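Local coordinates for rhamnose ABC transporter, periplasmic rhamnose-binding protein (Kribbella flavida, PDB 4KVF) that probably binds a sugar, presumably rhamnose, as the extracytoplasmic receptor that feeds an ABC-type uptake transporter, at residues S84-I89 / C111-Q116; Q116-K119 / K123-T126; V125-D130 / A282-L287; A131-R136 / G319-I324; A138-A143 / Y286-A291. All blocks are in the same frame, centred on the assembly; numbering follows the deposited sequence.

Contact 1 of 5, residues S84-I89 / C111-Q116; sequences SQVSYI and CPSLNQ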
# COMPACT_ATOMS: atom_id res chain seq x y z
N SER A 84 -22.22 6.31 5.05
CA SER A 84 -21.65 4.99 4.84
C SER A 84 -21.16 4.79 3.41
O SER A 84 -21.64 5.42 2.47
CB SER A 84 -22.71 3.93 5.12
OG SER A 84 -23.74 4.00 4.14
N GLN A 85 -20.20 3.89 3.23
CA GLN A 85 -19.78 3.54 1.89
C GLN A 85 -20.91 2.91 1.10
O GLN A 85 -20.96 3.02 -0.12
CB GLN A 85 -18.59 2.60 1.93
CG GLN A 85 -17.30 3.29 2.30
CD GLN A 85 -16.12 2.38 2.10
OE1 GLN A 85 -16.13 1.24 2.56
NE2 GLN A 85 -15.12 2.86 1.37
N VAL A 86 -21.82 2.23 1.79
CA VAL A 86 -22.96 1.60 1.12
C VAL A 86 -23.80 2.63 0.34
O VAL A 86 -24.23 2.35 -0.79
CB VAL A 86 -23.80 0.80 2.14
CG1 VAL A 86 -25.11 0.29 1.53
CG2 VAL A 86 -22.97 -0.36 2.67
N SER A 87 -24.00 3.81 0.92
CA SER A 87 -24.80 4.86 0.26
C SER A 87 -24.15 5.24 -1.07
O SER A 87 -24.84 5.42 -2.08
CB SER A 87 -24.96 6.09 1.16
OG SER A 87 -23.70 6.70 1.42
N TYR A 88 -22.83 5.31 -1.07
CA TYR A 88 -22.10 5.64 -2.30
C TYR A 88 -22.15 4.51 -3.32
O TYR A 88 -22.33 4.75 -4.51
CB TYR A 88 -20.65 6.05 -2.00
CG TYR A 88 -20.55 7.35 -1.23
CD1 TYR A 88 -20.68 8.58 -1.87
CD2 TYR A 88 -20.35 7.36 0.15
CE1 TYR A 88 -20.61 9.77 -1.17
CE2 TYR A 88 -20.29 8.56 0.86
CZ TYR A 88 -20.41 9.75 0.20
OH TYR A 88 -20.33 10.93 0.90
N ILE A 89 -22.00 3.27 -2.87
CA ILE A 89 -22.06 2.13 -3.79
C ILE A 89 -23.44 2.08 -4.47
O ILE A 89 -23.55 1.83 -5.67
CB ILE A 89 -21.80 0.81 -3.04
CG1 ILE A 89 -20.34 0.76 -2.56
CG2 ILE A 89 -22.13 -0.40 -3.97
CD1 ILE A 89 -20.08 -0.31 -1.51
N CYS A 111 -20.94 -5.96 1.20
CA CYS A 111 -21.25 -7.15 0.39
C CYS A 111 -22.60 -7.13 -0.32
O CYS A 111 -22.65 -7.41 -1.53
CB CYS A 111 -21.07 -8.46 1.18
SG CYS A 111 -19.35 -8.95 1.32
N PRO A 112 -23.70 -6.84 0.41
CA PRO A 112 -25.00 -6.87 -0.26
C PRO A 112 -25.07 -5.93 -1.46
O PRO A 112 -25.51 -6.35 -2.53
CB PRO A 112 -25.97 -6.41 0.84
CG PRO A 112 -25.32 -6.89 2.10
CD PRO A 112 -23.85 -6.65 1.87
N SER A 113 -24.62 -4.69 -1.29
CA SER A 113 -24.69 -3.73 -2.39
C SER A 113 -23.68 -4.07 -3.50
O SER A 113 -24.01 -3.97 -4.68
CB SER A 113 -24.49 -2.29 -1.89
OG SER A 113 -23.22 -2.13 -1.29
N LEU A 114 -22.46 -4.47 -3.13
CA LEU A 114 -21.50 -4.88 -4.15
C LEU A 114 -22.01 -6.07 -4.98
O LEU A 114 -21.83 -6.10 -6.19
CB LEU A 114 -20.12 -5.20 -3.56
CG LEU A 114 -19.34 -3.97 -3.05
CD1 LEU A 114 -17.99 -4.40 -2.51
CD2 LEU A 114 -19.17 -2.92 -4.15
N ASN A 115 -22.65 -7.03 -4.33
CA ASN A 115 -23.17 -8.18 -5.06
C ASN A 115 -24.40 -7.82 -5.88
O ASN A 115 -24.66 -8.43 -6.92
CB ASN A 115 -23.42 -9.38 -4.13
CG ASN A 115 -22.15 -10.16 -3.84
OD1 ASN A 115 -21.24 -10.21 -4.69
ND2 ASN A 115 -22.06 -10.75 -2.66
N GLN A 116 -25.13 -6.82 -5.42
CA GLN A 116 -26.22 -6.27 -6.23
C GLN A 116 -25.64 -5.66 -7.50
O GLN A 116 -26.20 -5.82 -8.59
CB GLN A 116 -26.99 -5.22 -5.44
CG GLN A 116 -28.18 -4.64 -6.17
CD GLN A 116 -29.47 -5.35 -5.85
OE1 GLN A 116 -29.52 -6.58 -5.76
NE2 GLN A 116 -30.54 -4.57 -5.66
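Ile-89 packs onto Ser-113 and Leu-114 where two neighbouring helices, 85-94 and 111-119, lie side by side against the parallel sheet of the first lobe of a type I periplasmic binding protein fold. The pair illustrates near-parallel helix packing in an alpha/beta layer: the two segment axes run 12° apart and approach to 9.4 Å, and a serine faces an isoleucine here. Ile-89 presents both branches. Its CG2 methyl, anti to the backbone N, comes to 3.4 Å from Ser-113 OG, and CD1 lies 3.6 Å from the same oxygen. Ser-113 holds OG between its backbone N and carbonyl carbon (chi1 62°), where it also hydrogen-bonds to Val-110 O, so the hydroxyl has a polar partner although isoleucine methyls lie against it. Leu-114 meets Ile-89 from the neighbouring position, the two side chains crossing at about a right angle, while Leu-45 of strand 41-45 also touches Ile-89. Val-86 adds a looser contact at the margin. Beyond the interface, Cys-111 ties the start of the second helix to Cys-135 by a disulfide. The first helix is N-capped by Ser-84, whose OG accepts from Ser-87 N at 3.2 Å. Between Ile-89 and Leu-114 the closest atoms are CD1 and CD2, 3.8 Å apart.

Contact 2 of 5, residues Q116-K119 / K123-T126; sequences QARK and KVVT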
# COMPACT_ATOMS: atom_id res chain seq x y z
N GLN A 116 -25.13 -6.82 -5.42
CA GLN A 116 -26.22 -6.27 -6.23
C GLN A 116 -25.64 -5.66 -7.50
O GLN A 116 -26.20 -5.82 -8.59
CB GLN A 116 -26.99 -5.22 -5.44
CG GLN A 116 -28.18 -4.64 -6.17
CD GLN A 116 -29.47 -5.35 -5.85
OE1 GLN A 116 -29.52 -6.58 -5.76
NE2 GLN A 116 -30.54 -4.57 -5.66
N ALA A 117 -24.52 -4.95 -7.36
CA ALA A 117 -23.85 -4.37 -8.52
C ALA A 117 -23.41 -5.47 -9.48
O ALA A 117 -23.66 -5.39 -10.69
CB ALA A 117 -22.64 -3.53 -8.09
N ARG A 118 -22.78 -6.51 -8.95
CA ARG A 118 -22.30 -7.59 -9.81
C ARG A 118 -23.42 -8.33 -10.53
O ARG A 118 -23.25 -8.75 -11.68
CB ARG A 118 -21.41 -8.55 -9.03
CG ARG A 118 -20.20 -7.88 -8.40
CD ARG A 118 -19.57 -8.80 -7.38
NE ARG A 118 -18.68 -9.76 -8.01
CZ ARG A 118 -18.34 -10.92 -7.48
NH1 ARG A 118 -18.84 -11.29 -6.30
NH2 ARG A 118 -17.51 -11.73 -8.13
N LYS A 119 -24.57 -8.47 -9.87
CA LYS A 119 -25.77 -9.03 -10.51
C LYS A 119 -26.21 -8.19 -11.70
O LYS A 119 -26.83 -8.70 -12.63
CB LYS A 119 -26.92 -9.15 -9.50
CG LYS A 119 -27.01 -10.50 -8.80
N LYS A 123 -18.64 -4.72 -12.86
CA LYS A 123 -17.46 -5.36 -12.27
C LYS A 123 -16.97 -4.61 -11.04
O LYS A 123 -16.92 -3.38 -11.02
CB LYS A 123 -16.34 -5.52 -13.31
CG LYS A 123 -16.77 -6.28 -14.56
CD LYS A 123 -17.29 -7.68 -14.23
CE LYS A 123 -18.13 -8.23 -15.36
NZ LYS A 123 -18.63 -9.60 -15.05
N VAL A 124 -16.59 -5.36 -10.01
CA VAL A 124 -16.17 -4.76 -8.76
C VAL A 124 -14.72 -5.12 -8.45
O VAL A 124 -14.37 -6.29 -8.34
CB VAL A 124 -17.07 -5.21 -7.60
CG1 VAL A 124 -16.52 -4.71 -6.27
CG2 VAL A 124 -18.49 -4.70 -7.81
N VAL A 125 -13.89 -4.09 -8.36
CA VAL A 125 -12.49 -4.24 -8.03
C VAL A 125 -12.21 -3.49 -6.72
O VAL A 125 -12.39 -2.27 -6.62
CB VAL A 125 -11.61 -3.63 -9.13
CG1 VAL A 125 -10.14 -3.68 -8.74
CG2 VAL A 125 -11.84 -4.36 -10.45
N THR A 126 -11.79 -4.22 -5.71
CA THR A 126 -11.41 -3.56 -4.48
C THR A 126 -9.95 -3.13 -4.56
O THR A 126 -9.18 -3.63 -5.38
CB THR A 126 -11.63 -4.48 -3.27
OG1 THR A 126 -11.04 -5.75 -3.56
CG2 THR A 126 -13.11 -4.68 -3.03
O HOH W 1 -20.60 -8.52 -12.65
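Arg-118 sets CG opposite its carbonyl carbon (chi1 -58°), and Val-124 turns CG2 likewise, with CG1 anti to the backbone N; together these settings bring a methylene and a methyl together. This is the return half of a beta-alpha-beta unit, in which helix 111-119, coming from strand 99-102, turns back into strand 123-127. Arg-118 CG rests 3.7 Å from Val-124 CG2, the two side chains crossing at about a right angle, and Ala-117 CB approaches the same methyl more loosely, at 4.3 Å. Val-124 thus packs against both Ala-117 and Arg-118 of the helix. The aliphatic base of the arginine does the packing while the chain bends at chi3 and carries the guanidinium onward: NH2 forms a salt bridge with Asp-137, and NH1 hydrogen-bonds to Asn-115 OD1. The other carboxylate oxygen of Asp-137 accepts from Val-124 N, so one aspartate anchors both partners of the contact and probably helps to fix the charged end. At the turn a single water joins the two elements, donating to Arg-118 O at 2.8 Å and receiving a weak bond from Lys-123 NZ at 3.3 Å.

Contact 3 of 5, residues V125-D130 / A282-L287; sequences VTFDSD and ADIGYL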
# COMPACT_ATOMS: atom_id res chain seq x y z
N VAL A 125 -13.89 -4.09 -8.36
CA VAL A 125 -12.49 -4.24 -8.03
C VAL A 125 -12.21 -3.49 -6.72
O VAL A 125 -12.39 -2.27 -6.62
CB VAL A 125 -11.61 -3.63 -9.13
CG1 VAL A 125 -10.14 -3.68 -8.74
CG2 VAL A 125 -11.84 -4.36 -10.45
N THR A 126 -11.79 -4.22 -5.71
CA THR A 126 -11.41 -3.56 -4.48
C THR A 126 -9.95 -3.13 -4.56
O THR A 126 -9.18 -3.63 -5.38
CB THR A 126 -11.63 -4.48 -3.27
OG1 THR A 126 -11.04 -5.75 -3.56
CG2 THR A 126 -13.11 -4.68 -3.03
N PHE A 127 -9.57 -2.19 -3.71
CA PHE A 127 -8.18 -1.75 -3.65
C PHE A 127 -7.85 -1.25 -2.27
O PHE A 127 -8.73 -0.83 -1.53
CB PHE A 127 -7.87 -0.68 -4.72
CG PHE A 127 -8.42 0.69 -4.41
CD1 PHE A 127 -9.74 0.99 -4.65
CD2 PHE A 127 -7.60 1.69 -3.91
CE1 PHE A 127 -10.25 2.26 -4.40
CE2 PHE A 127 -8.10 2.96 -3.64
CZ PHE A 127 -9.43 3.24 -3.89
N ASP A 128 -6.57 -1.35 -1.90
CA ASP A 128 -6.09 -0.93 -0.59
C ASP A 128 -6.57 -1.85 0.52
O ASP A 128 -5.77 -2.54 1.15
CB ASP A 128 -6.47 0.53 -0.30
CG ASP A 128 -5.28 1.38 0.08
OD1 ASP A 128 -4.62 1.05 1.09
OD2 ASP A 128 -5.00 2.37 -0.63
N SER A 129 -7.88 -1.87 0.75
CA SER A 129 -8.48 -2.77 1.72
C SER A 129 -9.55 -3.59 1.02
O SER A 129 -10.39 -3.04 0.29
CB SER A 129 -9.09 -1.99 2.88
OG SER A 129 -8.08 -1.32 3.61
N ASP A 130 -9.52 -4.90 1.23
CA ASP A 130 -10.34 -5.81 0.46
C ASP A 130 -11.71 -6.04 1.11
O ASP A 130 -11.89 -5.82 2.32
CB ASP A 130 -9.59 -7.14 0.33
CG ASP A 130 -10.13 -8.02 -0.77
OD1 ASP A 130 -11.02 -7.57 -1.54
OD2 ASP A 130 -9.63 -9.15 -0.88
N ALA A 282 -0.55 6.08 -7.05
CA ALA A 282 -1.08 6.31 -8.38
C ALA A 282 -1.15 5.02 -9.19
O ALA A 282 -2.08 4.80 -9.97
CB ALA A 282 -0.27 7.38 -9.13
N ASP A 283 -0.17 4.14 -8.99
CA ASP A 283 -0.16 2.87 -9.71
C ASP A 283 -1.28 1.95 -9.25
O ASP A 283 -1.74 1.10 -10.01
CB ASP A 283 1.18 2.15 -9.58
CG ASP A 283 2.31 2.86 -10.30
OD1 ASP A 283 2.04 3.66 -11.22
OD2 ASP A 283 3.49 2.60 -9.95
N ILE A 284 -1.70 2.10 -7.99
CA ILE A 284 -2.81 1.29 -7.49
C ILE A 284 -4.09 1.63 -8.27
O ILE A 284 -4.80 0.74 -8.75
CB ILE A 284 -3.04 1.53 -5.98
CG1 ILE A 284 -1.77 1.24 -5.19
CG2 ILE A 284 -4.19 0.64 -5.48
CD1 ILE A 284 -1.90 1.60 -3.72
N GLY A 285 -4.38 2.91 -8.39
CA GLY A 285 -5.57 3.35 -9.10
C GLY A 285 -5.49 3.04 -10.58
O GLY A 285 -6.47 2.67 -11.21
N TYR A 286 -4.29 3.21 -11.13
CA TYR A 286 -4.03 2.92 -12.55
C TYR A 286 -4.25 1.43 -12.82
O TYR A 286 -4.96 1.05 -13.76
CB TYR A 286 -2.61 3.37 -12.90
CG TYR A 286 -2.20 3.23 -14.34
CD1 TYR A 286 -1.84 1.99 -14.86
CD2 TYR A 286 -2.13 4.34 -15.17
CE1 TYR A 286 -1.44 1.86 -16.19
CE2 TYR A 286 -1.74 4.21 -16.50
CZ TYR A 286 -1.39 2.97 -16.99
OH TYR A 286 -1.00 2.84 -18.31
N LEU A 287 -3.65 0.57 -12.00
CA LEU A 287 -3.82 -0.86 -12.17
C LEU A 287 -5.28 -1.26 -12.00
O LEU A 287 -5.78 -2.09 -12.74
CB LEU A 287 -2.92 -1.63 -11.20
CG LEU A 287 -3.05 -3.16 -11.21
CD1 LEU A 287 -2.90 -3.73 -12.62
CD2 LEU A 287 -2.02 -3.78 -10.27
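Ile-284 lays its CG2 methyl against Phe-127, 3.9 Å from ring atom CD2 and 4.0 Å from CB. The methyl therefore fits where the benzyl group leaves its backbone. The contact brings the carboxyl end of strand 123-127 against helix 281-296 in the first lobe of the type I periplasmic binding protein fold, an alpha/beta sandwich with helices on both faces of a parallel sheet. The side chain of Phe-127 crosses that of Ile-284 at about a right angle. Glu-57 of helix 52-67 touches both residues, so a second helix covers the same patch. Just past the strand the chain turns sharply. Asp-128 has a positive phi (70°), and Ser-129 N reaches back to Phe-127 O at 2.6 Å, as in a classic gamma turn. The carboxylate that this throws out brings OD2 within 4.4 Å of Ile-284 CD1, a loose touch, while OD1 is engaged by Gln-142 NE2. In proteins of this fold the loops at the carboxyl ends of the strands face the cleft between the lobes. The turn at Asp-128 is in a position consistent with this. The loop is pinned behind the turn as well: Thr-126 OG1 donates to Asp-130 OD1 at 2.7 Å, reaching it from above the carboxylate plane, 44° out of it.

Contact 4 of 5, residues A131-R136 / G319-I324; sequences AAKTCR and GAAGEI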
# COMPACT_ATOMS: atom_id res chain seq x y z
N ALA A 131 -12.67 -6.48 0.30
CA ALA A 131 -13.97 -6.93 0.81
C ALA A 131 -13.91 -8.45 0.94
O ALA A 131 -12.92 -9.06 0.54
CB ALA A 131 -15.09 -6.51 -0.13
N ALA A 132 -14.95 -9.06 1.51
CA ALA A 132 -15.01 -10.51 1.57
C ALA A 132 -14.85 -11.05 0.14
O ALA A 132 -15.32 -10.43 -0.81
CB ALA A 132 -16.33 -10.98 2.17
N LYS A 133 -14.18 -12.20 0.01
CA LYS A 133 -13.77 -12.69 -1.31
C LYS A 133 -14.93 -12.88 -2.28
O LYS A 133 -14.76 -12.78 -3.49
CB LYS A 133 -12.94 -13.98 -1.18
CG LYS A 133 -11.78 -13.90 -0.18
CD LYS A 133 -10.79 -12.78 -0.53
CE LYS A 133 -9.50 -12.87 0.27
NZ LYS A 133 -9.69 -12.72 1.75
N THR A 134 -16.11 -13.15 -1.73
CA THR A 134 -17.31 -13.42 -2.53
C THR A 134 -18.11 -12.18 -2.92
O THR A 134 -19.23 -12.31 -3.41
CB THR A 134 -18.25 -14.37 -1.77
OG1 THR A 134 -18.54 -13.82 -0.48
CG2 THR A 134 -17.61 -15.74 -1.58
N CYS A 135 -17.54 -11.00 -2.72
CA CYS A 135 -18.25 -9.75 -2.97
C CYS A 135 -17.50 -8.83 -3.92
O CYS A 135 -17.83 -7.66 -4.04
CB CYS A 135 -18.51 -9.01 -1.65
SG CYS A 135 -19.20 -10.11 -0.37
N ARG A 136 -16.45 -9.34 -4.55
CA ARG A 136 -15.76 -8.57 -5.58
C ARG A 136 -15.10 -9.50 -6.61
O ARG A 136 -14.84 -10.66 -6.33
CB ARG A 136 -14.73 -7.61 -4.97
CG ARG A 136 -13.39 -8.24 -4.57
CD ARG A 136 -13.48 -9.22 -3.40
NE ARG A 136 -12.12 -9.62 -3.02
CZ ARG A 136 -11.46 -10.64 -3.54
NH1 ARG A 136 -12.02 -11.42 -4.46
NH2 ARG A 136 -10.22 -10.89 -3.13
N GLY A 319 -3.66 -13.69 -8.91
CA GLY A 319 -3.27 -14.66 -7.90
C GLY A 319 -4.47 -15.36 -7.28
O GLY A 319 -5.58 -15.31 -7.82
N ALA A 320 -4.27 -16.01 -6.14
CA ALA A 320 -5.36 -16.70 -5.47
C ALA A 320 -6.48 -15.73 -5.07
O ALA A 320 -6.21 -14.58 -4.69
CB ALA A 320 -4.84 -17.45 -4.25
N ALA A 321 -7.72 -16.19 -5.19
CA ALA A 321 -8.90 -15.44 -4.75
C ALA A 321 -9.04 -14.06 -5.41
O ALA A 321 -9.59 -13.14 -4.81
CB ALA A 321 -8.91 -15.29 -3.23
N GLY A 322 -8.55 -13.93 -6.63
CA GLY A 322 -8.72 -12.69 -7.37
C GLY A 322 -7.80 -11.57 -6.95
O GLY A 322 -7.97 -10.42 -7.38
N GLU A 323 -6.79 -11.88 -6.15
CA GLU A 323 -5.83 -10.86 -5.73
C GLU A 323 -4.82 -10.59 -6.83
O GLU A 323 -4.22 -11.52 -7.37
CB GLU A 323 -5.08 -11.30 -4.46
CG GLU A 323 -3.99 -10.33 -4.07
CD GLU A 323 -3.33 -10.67 -2.75
OE1 GLU A 323 -2.37 -11.47 -2.75
OE2 GLU A 323 -3.80 -10.16 -1.71
N ILE A 324 -4.67 -9.31 -7.16
CA ILE A 324 -3.69 -8.87 -8.12
C ILE A 324 -2.69 -7.98 -7.40
O ILE A 324 -3.06 -6.94 -6.87
CB ILE A 324 -4.36 -8.06 -9.26
CG1 ILE A 324 -5.44 -8.92 -9.93
CG2 ILE A 324 -3.32 -7.61 -10.27
CD1 ILE A 324 -6.30 -8.15 -10.95
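Ala-321 adopts a left-handed backbone conformation (phi 57°), followed by another positive phi at Gly-322, and this turn aims the Ala-321 carbonyl at the loop 131-136. It lies just before strand 323-325, the edge strand of the six-stranded parallel sheet in this alpha/beta lobe, and the loop links two further strands of that sheet, 123-127 and 138-141. Arg-136 makes the join. Its guanidinium meets the carbonyl end-on: NH1 lies 3.0 Å and NH2 2.9 Å from Ala-321 O, which sits practically in the guanidinium plane. The NH2 bond runs nearly along the C=O axis (166°), whereas NH1 is tilted from the carbonyl plane (31°). One oxygen thus takes two N-H groups in a forked grip. The third nitrogen, NE, is held in a salt bridge by Asp-130, which should fix the rotation of the group. Lys-133 CA stands 3.6 Å above one guanidinium face, toward its rim, so the loop folds over its own arginine. A leucine in place of Arg-136 is likely to leave Ala-321 O without these two donors and Asp-130 without its charged mate, loosening the loop from the edge of the sheet. The loop is also stapled by the disulfide from Cys-135 to Cys-111. Nearer the surface, Lys-133 CD touches Ala-321 CB at 4.1 Å.

Contact 5 of 5, residues A138-A143 / Y286-A291; sequences AFINQA and YLAAYA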
# COMPACT_ATOMS: atom_id res chain seq x y z
N ALA A 138 -12.08 -8.79 -8.25
CA ALA A 138 -10.63 -8.74 -8.07
C ALA A 138 -10.26 -7.73 -7.00
O ALA A 138 -11.01 -6.80 -6.72
CB ALA A 138 -9.92 -8.40 -9.38
N PHE A 139 -9.08 -7.93 -6.41
CA PHE A 139 -8.56 -7.03 -5.38
C PHE A 139 -7.17 -6.57 -5.77
O PHE A 139 -6.28 -7.39 -6.02
CB PHE A 139 -8.52 -7.76 -4.03
CG PHE A 139 -7.70 -7.05 -2.96
CD1 PHE A 139 -7.94 -5.73 -2.65
CD2 PHE A 139 -6.73 -7.74 -2.26
CE1 PHE A 139 -7.19 -5.09 -1.66
CE2 PHE A 139 -5.99 -7.11 -1.26
CZ PHE A 139 -6.22 -5.79 -0.97
N ILE A 140 -6.98 -5.25 -5.85
CA ILE A 140 -5.65 -4.74 -6.14
C ILE A 140 -4.90 -4.50 -4.83
O ILE A 140 -5.25 -3.62 -4.05
CB ILE A 140 -5.68 -3.41 -6.94
CG1 ILE A 140 -6.59 -3.56 -8.17
CG2 ILE A 140 -4.24 -3.02 -7.36
CD1 ILE A 140 -6.24 -4.76 -9.08
N ASN A 141 -3.88 -5.32 -4.60
CA ASN A 141 -3.06 -5.24 -3.40
C ASN A 141 -1.74 -4.54 -3.71
O ASN A 141 -0.98 -5.00 -4.57
CB ASN A 141 -2.79 -6.65 -2.85
CG ASN A 141 -2.24 -6.63 -1.44
OD1 ASN A 141 -2.01 -5.56 -0.87
ND2 ASN A 141 -2.07 -7.81 -0.85
N GLN A 142 -1.46 -3.44 -3.01
CA GLN A 142 -0.31 -2.61 -3.35
C GLN A 142 0.99 -3.34 -3.10
O GLN A 142 1.99 -3.13 -3.81
CB GLN A 142 -0.31 -1.28 -2.58
CG GLN A 142 -0.36 -1.42 -1.08
CD GLN A 142 -1.78 -1.32 -0.55
OE1 GLN A 142 -2.68 -1.99 -1.05
NE2 GLN A 142 -1.98 -0.47 0.45
N ALA A 143 0.98 -4.22 -2.11
CA ALA A 143 2.16 -5.04 -1.82
C ALA A 143 1.72 -6.08 -0.82
O ALA A 143 0.92 -5.77 0.06
CB ALA A 143 3.27 -4.18 -1.23
N TYR A 286 -4.29 3.21 -11.13
CA TYR A 286 -4.03 2.92 -12.55
C TYR A 286 -4.25 1.43 -12.82
O TYR A 286 -4.96 1.05 -13.76
CB TYR A 286 -2.61 3.37 -12.90
CG TYR A 286 -2.20 3.23 -14.34
CD1 TYR A 286 -1.84 1.99 -14.86
CD2 TYR A 286 -2.13 4.34 -15.17
CE1 TYR A 286 -1.44 1.86 -16.19
CE2 TYR A 286 -1.74 4.21 -16.50
CZ TYR A 286 -1.39 2.97 -16.99
OH TYR A 286 -1.00 2.84 -18.31
N LEU A 287 -3.65 0.57 -12.00
CA LEU A 287 -3.82 -0.86 -12.17
C LEU A 287 -5.28 -1.26 -12.00
O LEU A 287 -5.78 -2.09 -12.74
CB LEU A 287 -2.92 -1.63 -11.20
CG LEU A 287 -3.05 -3.16 -11.21
CD1 LEU A 287 -2.90 -3.73 -12.62
CD2 LEU A 287 -2.02 -3.78 -10.27
N ALA A 288 -5.97 -0.66 -11.03
CA ALA A 288 -7.37 -1.00 -10.79
C ALA A 288 -8.24 -0.74 -12.03
O ALA A 288 -9.12 -1.55 -12.36
CB ALA A 288 -7.92 -0.24 -9.58
N ALA A 289 -8.00 0.37 -12.73
CA ALA A 289 -8.76 0.68 -13.94
C ALA A 289 -8.55 -0.37 -15.03
O ALA A 289 -9.50 -0.82 -15.67
CB ALA A 289 -8.40 2.06 -14.46
N TYR A 290 -7.30 -0.79 -15.24
CA TYR A 290 -7.05 -1.80 -16.26
C TYR A 290 -7.64 -3.16 -15.89
O TYR A 290 -8.13 -3.88 -16.75
CB TYR A 290 -5.55 -1.91 -16.59
CG TYR A 290 -5.10 -0.89 -17.62
CD1 TYR A 290 -5.23 -1.15 -18.98
CD2 TYR A 290 -4.57 0.34 -17.23
CE1 TYR A 290 -4.84 -0.21 -19.93
CE2 TYR A 290 -4.19 1.28 -18.18
CZ TYR A 290 -4.32 1.00 -19.53
OH TYR A 290 -3.94 1.94 -20.47
N ALA A 291 -7.57 -3.52 -14.61
CA ALA A 291 -8.13 -4.79 -14.16
C ALA A 291 -9.65 -4.79 -14.37
O ALA A 291 -10.23 -5.76 -14.88
CB ALA A 291 -7.80 -5.01 -12.69
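Ala-291 N donates to Leu-287 O at 3.0 Å, a helical bond that sets these two residues one turn apart on the same side of helix 281-296, and Ile-140 of strand 138-141 fills the space between their side chains. No polar bond crosses the contact; the isoleucine carries it, each of its branches meeting a different residue. CG2, anti to the backbone N, lies 3.7 Å from Leu-287 CD2, the two side chains crossing obliquely. CG1 comes down on the helix backbone itself, 3.7 Å from Ala-288 CA and 3.8 Å from Ala-288 CB. The chain then bends at its second torsion (chi2 -54°), which carries CD1 to within 3.9 Å of Ala-291 CB. The short alanine side chains are consistent with CG1 of Ile-140 reaching the helix backbone; the segment axes approach to 9.0 Å. Cutting Ile-140 back to an alanine would probably open a gap between strand and helix, leaving Leu-287 CD2 and Ala-291 CB without the methyls they now rest on. On the sheet side Val-125, Phe-127 and Ile-324 of the adjoining strands also touch Ile-140, so it is packed from several directions and buried. Ala-289 points away and touches Ala-64 and Val-65 of helix 52-67, the neighbouring helix. Strand and helix run nearly antiparallel, at 160°, the packing typical of the layered alpha/beta lobe of type I periplasmic binding proteins, where helices lie along a parallel sheet.

How the contacts relate
Followed from the N terminus, the chain first closes a short loop at contact 1, pairing two helices on one side of the sheet. Contact 2 begins where that ends and completes the turn from the second helix into strand 123-127. From this strand contact 3 spans a much longer excursion, through the other lobe and back to helix 281-296 on the opposite face. Contact 4 starts before that loop has closed and ends beyond it, so contacts 3 and 4 cross; contact 5 lies within the span of contact 4 and ends on the same helix as contact 3. The Cys-111 to Cys-135 disulfide links contacts 1 and 4, and neighbouring strands join contacts 2, 3, 4 and 5.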